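Local coordinates for SLT domain-containing protein (Bdellovibrio bacteriovorus HD100, PDB 6TAB) that probably cleaves peptidoglycan as a lysozyme of altered substrate specificity that helps the predator leave its prey cell, at residues L101-L105 with I201-D205. Sequence-based numbering, arbitrary orientation.
Sequences LGPNL and IRILD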
ATOM      1  N   LEU A 101      -0.774   2.245 -13.494  1.00 13.73           N
ATOM      2  CA  LEU A 101      -0.724   3.234 -12.403  1.00 13.95           C
ATOM      3  C   LEU A 101       0.560   3.190 -11.567  1.00 13.68           C
ATOM      4  O   LEU A 101       0.817   4.170 -10.834  1.00 15.64           O
ATOM      5  CB  LEU A 101      -1.936   3.057 -11.486  1.00 15.32           C
ATOM      6  CG  LEU A 101      -3.305   3.147 -12.168  1.00 17.90           C
ATOM      7  CD1 LEU A 101      -4.413   2.907 -11.134  1.00 18.84           C
ATOM      8  CD2 LEU A 101      -3.527   4.455 -12.897  1.00 19.45           C
ATOM      9  N   GLY A 102       1.328   2.095 -11.649  1.00 13.10           N
ATOM     10  CA  GLY A 102       2.549   1.940 -10.889  1.00 13.35           C
ATOM     11  C   GLY A 102       3.847   1.893 -11.693  1.00 13.56           C
ATOM     12  O   GLY A 102       4.822   1.318 -11.198  1.00 13.22           O
ATOM     13  N   PRO A 103       3.972   2.451 -12.935  1.00 14.02           N
ATOM     14  CA  PRO A 103       5.224   2.275 -13.692  1.00 15.26           C
ATOM     15  C   PRO A 103       6.433   2.947 -13.001  1.00 14.71           C
ATOM     16  O   PRO A 103       7.565   2.440 -13.066  1.00 17.02           O
ATOM     17  CB  PRO A 103       4.888   2.908 -15.051  1.00 17.75           C
ATOM     18  CG  PRO A 103       3.856   3.959 -14.729  1.00 18.97           C
ATOM     19  CD  PRO A 103       2.985   3.257 -13.693  1.00 17.91           C
ATOM     20  N   ASN A 104       6.195   4.095 -12.324  1.00 13.77           N
ATOM     21  CA  ASN A 104       7.283   4.781 -11.603  1.00 13.70           C
ATOM     22  C   ASN A 104       7.687   4.001 -10.348  1.00 13.15           C
ATOM     23  O   ASN A 104       8.890   3.792 -10.077  1.00 14.87           O
ATOM     24  CB  ASN A 104       6.951   6.263 -11.317  1.00 15.76           C
ATOM     25  CG  ASN A 104       6.546   6.979 -12.589  1.00 20.05           C
ATOM     26  OD1 ASN A 104       7.359   7.145 -13.507  1.00 24.13           O
ATOM     27  ND2 ASN A 104       5.259   7.319 -12.681  1.00 25.13           N
ATOM     28  N   LEU A 105       6.674   3.494  -9.613  1.00 12.64           N
ATOM     29  CA  LEU A 105       6.917   2.623  -8.447  1.00 12.66           C
ATOM     30  C   LEU A 105       7.866   1.464  -8.830  1.00 11.57           C
ATOM     31  O   LEU A 105       8.822   1.119  -8.078  1.00 14.35           O
ATOM     32  CB  LEU A 105       5.577   2.096  -7.917  1.00 11.98           C
ATOM     33  CG  LEU A 105       5.634   1.049  -6.786  1.00 12.71           C
ATOM     34  CD1 LEU A 105       6.278   1.621  -5.527  1.00 13.65           C
ATOM     35  CD2 LEU A 105       4.239   0.527  -6.453  1.00 13.05           C
ATOM     36  N   ILE A 201      -2.090   2.161  -5.064  1.00 11.72           N
ATOM     37  CA  ILE A 201      -1.004   2.126  -6.060  1.00 11.79           C
ATOM     38  C   ILE A 201      -0.602   3.562  -6.477  1.00 11.97           C
ATOM     39  O   ILE A 201       0.606   3.869  -6.559  1.00 12.90           O
ATOM     40  CB  ILE A 201      -1.349   1.226  -7.277  1.00 12.83           C
ATOM     41  CG1 ILE A 201      -1.498  -0.245  -6.857  1.00 13.73           C
ATOM     42  CG2 ILE A 201      -0.306   1.389  -8.343  1.00 13.61           C
ATOM     43  CD1 ILE A 201      -2.212  -1.125  -7.863  1.00 15.75           C
ATOM     44  N   ARG A 202      -1.579   4.434  -6.762  1.00 11.93           N
ATOM     45  CA  ARG A 202      -1.273   5.834  -7.134  1.00 12.29           C
ATOM     46  C   ARG A 202      -0.477   6.537  -6.018  1.00 12.69           C
ATOM     47  O   ARG A 202       0.443   7.342  -6.328  1.00 13.51           O
ATOM     48  CB  ARG A 202      -2.544   6.639  -7.451  1.00 13.62           C
ATOM     49  CG  ARG A 202      -3.295   6.217  -8.710  1.00 14.40           C
ATOM     50  CD  ARG A 202      -4.546   7.077  -8.925  1.00 16.77           C
ATOM     51  NE  ARG A 202      -5.278   6.787 -10.144  1.00 18.27           N
ATOM     52  CZ  ARG A 202      -5.111   7.382 -11.329  1.00 18.09           C
ATOM     53  NH1 ARG A 202      -4.119   8.248 -11.519  1.00 21.90           N
ATOM     54  NH2 ARG A 202      -5.947   7.100 -12.323  1.00 22.53           N
ATOM     55  N   ILE A 203      -0.818   6.343  -4.744  1.00 12.13           N
ATOM     56  CA  ILE A 203      -0.156   7.017  -3.624  1.00 12.32           C
ATOM     57  C   ILE A 203       1.305   6.549  -3.512  1.00 12.01           C
ATOM     58  O   ILE A 203       2.249   7.375  -3.432  1.00 13.33           O
ATOM     59  CB  ILE A 203      -0.947   6.807  -2.312  1.00 12.96           C
ATOM     60  CG1 ILE A 203      -2.345   7.446  -2.383  1.00 13.14           C
ATOM     61  CG2 ILE A 203      -0.158   7.309  -1.110  1.00 13.68           C
ATOM     62  CD1 ILE A 203      -3.292   7.018  -1.247  1.00 14.83           C
ATOM     63  N   LEU A 204       1.536   5.216  -3.602  1.00 12.47           N
ATOM     64  CA  LEU A 204       2.902   4.656  -3.601  1.00 12.02           C
ATOM     65  C   LEU A 204       3.695   5.144  -4.834  1.00 13.04           C
ATOM     66  O   LEU A 204       4.903   5.456  -4.736  1.00 13.32           O
ATOM     67  CB  LEU A 204       2.866   3.127  -3.538  1.00 12.33           C
ATOM     68  CG  LEU A 204       2.339   2.521  -2.232  1.00 13.68           C
ATOM     69  CD1 LEU A 204       2.078   1.028  -2.388  1.00 15.05           C
ATOM     70  CD2 LEU A 204       3.327   2.740  -1.067  1.00 14.58           C
ATOM     71  N   ASP A 205       3.048   5.153  -6.008  1.00 12.80           N
ATOM     72  CA  ASP A 205       3.719   5.565  -7.253  1.00 12.55           C
ATOM     73  C   ASP A 205       4.270   7.010  -7.133  1.00 13.61           C
ATOM     74  O   ASP A 205       5.358   7.322  -7.673  1.00 16.31           O
ATOM     75  CB  ASP A 205       2.797   5.440  -8.476  1.00 13.31           C
ATOM     76  CG  ASP A 205       3.472   5.662  -9.816  1.00 15.59           C
ATOM     77  OD1 ASP A 205       4.163   4.712 -10.279  1.00 14.63           O
ATOM     78  OD2 ASP A 205       3.288   6.761 -10.410  1.00 19.26           O
TER
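The carboxylate of Asp205, on helix 193-211, reaches into the turn that follows helix 87-101 and takes hydrogen bonds from Leu105 and Asn104. Leu105 N gives its hydrogen to Asp205 OD1 over 2.9 Å, coming from above the carboxylate plane. Asn104 uses its side chain: ND2 meets Asp205 OD2 at 3.1 Å on the syn side, almost straight at 176°, with the acceptor lying in the plane of the amide although amide and carboxylate are turned 45° against each other. Asp205 reaches this far because its CG stands anti to the backbone N (chi1 -172°), which swings the carboxylate out from the helix to the turn. Aspartate suits the place, being short and carrying two oxygens, one for a main-chain and one for a side-chain donor.

Apolar contacts fill in around these bonds. Ile201 turns its CG2 methyl to the end of helix 87-101, 3.9 Å from Leu101 CB and 3.8 Å from Gly102 N. At Gly102, where the chain leaves helical geometry, a CB would come tight against that same methyl, so glycine lets the backbone pass close. Leu105 sets CD2 against Leu204 CB at 4.1 Å, and both leucines pack on Trp132 of helix 125-144.

At the other end, Leu101 lays CD2 over the centre of one face of the Arg202 guanidinium, 3.6 Å from NH2. The arginine, extended from CG to NE, brings its flat end under this methyl; its N-H bonds lie in the group's plane and do not point at it.

Two oxygens of one acid thus fix consecutive turn residues to a helix of the lysozyme-like domain; the two donors would probably favour the anion, partly offset by Leu101 O, 3.2 Å from Asp205 CG.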